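Side-chain contact in putative heme binding protein (PDB 6EU8), which probably binds heme, as a member of the HmuY-like family of proteins, and is seen here in its heme-free form: residues A[44-49]-A[54-59]. Numbering follows the deposited sequence.
Sequences WHVMKN and ETIPAK
Ile56 lies beside Trp44 on one face of a two-stranded antiparallel ladder, their CB atoms 4.0 Å apart, and its CD1 reaches the edge of the indole close to the ring plane. That methyl gets there because CG1 stands anti to the carbonyl carbon (chi1 -62°) and the chain then runs on extended. The same CD1 meets CG2 of Val46 at 4.1 Å, the two side chains crossing at a slant, so Ile56 bridges Trp44 and Val46. Val46 and Glu54 run side by side in the same direction, CB to CB 3.9 Å. On the other face His45 and Thr55 also point the same way: CD2 of the imidazole touches the CG2 methyl at 3.9 Å, and His45 ND1 hydrogen-bonds to OD1 of Asp112.

Backbone hydrogen bonds fix the pairing of Trp44 with Ile56 and Val46 with Glu54. The first pair exchanges two, with Ile56 N 2.9 Å from Trp44 O; Val46 N to Glu54 O is equally short, whereas the return bond from Glu54 N to Val46 O is weak at 3.4 Å. The indole NE1 is held by Asp40, and Arg39 makes a cation-pi contact with Trp44. Both segments belong to the beta hairpin of strands 44-48 and 51-56; strand 44-48 pairs along its other edge with strand 127-136.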
loop_
_atom_site.group_PDB
_atom_site.type_symbol
_atom_site.label_atom_id
_atom_site.label_comp_id
_atom_site.label_asym_id
_atom_site.label_seq_id
_atom_site.Cartn_x
_atom_site.Cartn_y
_atom_site.Cartn_z
ATOM N N TRP A 44 -18.897 -3.887 2.115
ATOM C CA TRP A 44 -18.163 -5.039 2.693
ATOM C C TRP A 44 -19.043 -6.277 2.672
ATOM O O TRP A 44 -20.270 -6.185 2.828
ATOM C CB TRP A 44 -17.703 -4.738 4.090
ATOM C CG TRP A 44 -16.613 -3.684 4.231
ATOM C CD1 TRP A 44 -16.051 -2.910 3.239
ATOM C CD2 TRP A 44 -16.033 -3.238 5.454
ATOM N NE1 TRP A 44 -15.123 -2.048 3.786
ATOM C CE2 TRP A 44 -15.083 -2.234 5.141
ATOM C CE3 TRP A 44 -16.191 -3.629 6.791
ATOM C CZ2 TRP A 44 -14.324 -1.573 6.131
ATOM C CZ3 TRP A 44 -15.452 -2.979 7.769
ATOM C CH2 TRP A 44 -14.504 -1.992 7.438
ATOM N N HIS A 45 -18.407 -7.426 2.461
ATOM C CA HIS A 45 -19.112 -8.676 2.220
ATOM C C HIS A 45 -18.629 -9.719 3.228
ATOM O O HIS A 45 -17.410 -10.009 3.304
ATOM C CB HIS A 45 -18.935 -9.136 0.778
ATOM C CG HIS A 45 -19.617 -8.228 -0.219
ATOM N ND1 HIS A 45 -19.210 -8.111 -1.519
ATOM C CD2 HIS A 45 -20.710 -7.438 -0.087
ATOM C CE1 HIS A 45 -19.994 -7.246 -2.151
ATOM N NE2 HIS A 45 -20.906 -6.815 -1.298
ATOM N N VAL A 46 -19.592 -10.222 4.021
ATOM C CA VAL A 46 -19.304 -11.275 5.037
ATOM C C VAL A 46 -19.389 -12.615 4.337
ATOM O O VAL A 46 -20.408 -12.958 3.722
ATOM C CB VAL A 46 -20.279 -11.189 6.224
ATOM C CG1 VAL A 46 -20.039 -12.308 7.247
ATOM C CG2 VAL A 46 -20.183 -9.856 6.914
ATOM N N MET A 47 -18.291 -13.366 4.372
ATOM C CA MET A 47 -18.221 -14.701 3.777
ATOM C C MET A 47 -18.435 -15.691 4.916
ATOM O O MET A 47 -17.793 -15.580 5.961
ATOM C CB MET A 47 -16.852 -14.957 3.153
ATOM C CG MET A 47 -16.515 -14.063 1.998
ATOM S SD MET A 47 -17.654 -14.386 0.627
ATOM C CE MET A 47 -17.531 -12.775 -0.095
ATOM N N LYS A 48 -19.378 -16.616 4.730
ATOM C CA LYS A 48 -19.694 -17.652 5.725
ATOM C C LYS A 48 -19.799 -18.964 4.954
ATOM O O LYS A 48 -20.553 -19.060 3.981
ATOM C CB LYS A 48 -21.013 -17.325 6.443
ATOM C CG LYS A 48 -21.639 -18.473 7.246
ATOM C CD LYS A 48 -21.048 -18.574 8.637
ATOM C CE LYS A 48 -21.510 -19.853 9.334
ATOM N NZ LYS A 48 -20.949 -19.904 10.705
ATOM N N ASN A 49 -19.032 -19.971 5.382
ATOM C CA ASN A 49 -19.019 -21.279 4.741
ATOM C C ASN A 49 -18.700 -21.229 3.244
ATOM O O ASN A 49 -19.258 -22.003 2.454
ATOM C CB ASN A 49 -20.342 -22.024 4.987
ATOM C CG ASN A 49 -20.611 -22.296 6.458
ATOM O OD1 ASN A 49 -19.718 -22.213 7.309
ATOM N ND2 ASN A 49 -21.861 -22.622 6.772
ATOM N N GLU A 54 -23.687 -12.025 3.917
ATOM C CA GLU A 54 -24.233 -10.763 4.380
ATOM C C GLU A 54 -23.499 -9.583 3.771
ATOM O O GLU A 54 -22.350 -9.723 3.311
ATOM C CB GLU A 54 -24.164 -10.651 5.895
ATOM C CG GLU A 54 -25.166 -11.539 6.578
ATOM C CD GLU A 54 -24.953 -11.668 8.072
ATOM O OE1 GLU A 54 -24.196 -10.870 8.676
ATOM O OE2 GLU A 54 -25.573 -12.593 8.636
ATOM N N THR A 55 -24.169 -8.424 3.782
ATOM C CA THR A 55 -23.542 -7.165 3.353
ATOM C C THR A 55 -23.456 -6.166 4.500
ATOM O O THR A 55 -24.278 -6.178 5.437
ATOM C CB THR A 55 -24.334 -6.450 2.231
ATOM O OG1 THR A 55 -25.636 -6.102 2.715
ATOM C CG2 THR A 55 -24.457 -7.281 1.050
ATOM N N ILE A 56 -22.468 -5.280 4.433
ATOM C CA ILE A 56 -22.329 -4.132 5.318
ATOM C C ILE A 56 -22.278 -2.900 4.414
ATOM O O ILE A 56 -21.448 -2.867 3.500
ATOM C CB ILE A 56 -21.060 -4.232 6.196
ATOM C CG1 ILE A 56 -21.102 -5.482 7.123
ATOM C CG2 ILE A 56 -20.887 -2.972 7.036
ATOM C CD1 ILE A 56 -19.748 -5.813 7.731
ATOM N N PRO A 57 -23.148 -1.889 4.660
ATOM C CA PRO A 57 -23.255 -0.806 3.694
ATOM C C PRO A 57 -21.972 -0.025 3.478
ATOM O O PRO A 57 -21.244 0.236 4.419
ATOM C CB PRO A 57 -24.305 0.124 4.311
ATOM C CG PRO A 57 -25.068 -0.685 5.253
ATOM C CD PRO A 57 -24.139 -1.747 5.747
ATOM N N ALA A 58 -21.734 0.367 2.244
ATOM C CA ALA A 58 -20.652 1.278 1.886
ATOM C C ALA A 58 -20.811 2.602 2.648
ATOM O O ALA A 58 -21.943 3.125 2.727
ATOM C CB ALA A 58 -20.649 1.540 0.401
ATOM N N LYS A 59 -19.718 3.120 3.210
ATOM C CA LYS A 59 -19.733 4.385 3.962
ATOM C C LYS A 59 -18.652 5.334 3.468
ATOM O O LYS A 59 -17.504 4.938 3.251
ATOM C CB LYS A 59 -19.579 4.111 5.459
ATOM C CG LYS A 59 -20.826 3.499 6.084
ATOM C CD LYS A 59 -20.539 2.775 7.388
ATOM C CE LYS A 59 -21.695 1.857 7.779
ATOM N NZ LYS A 59 -21.514 0.454 7.307
#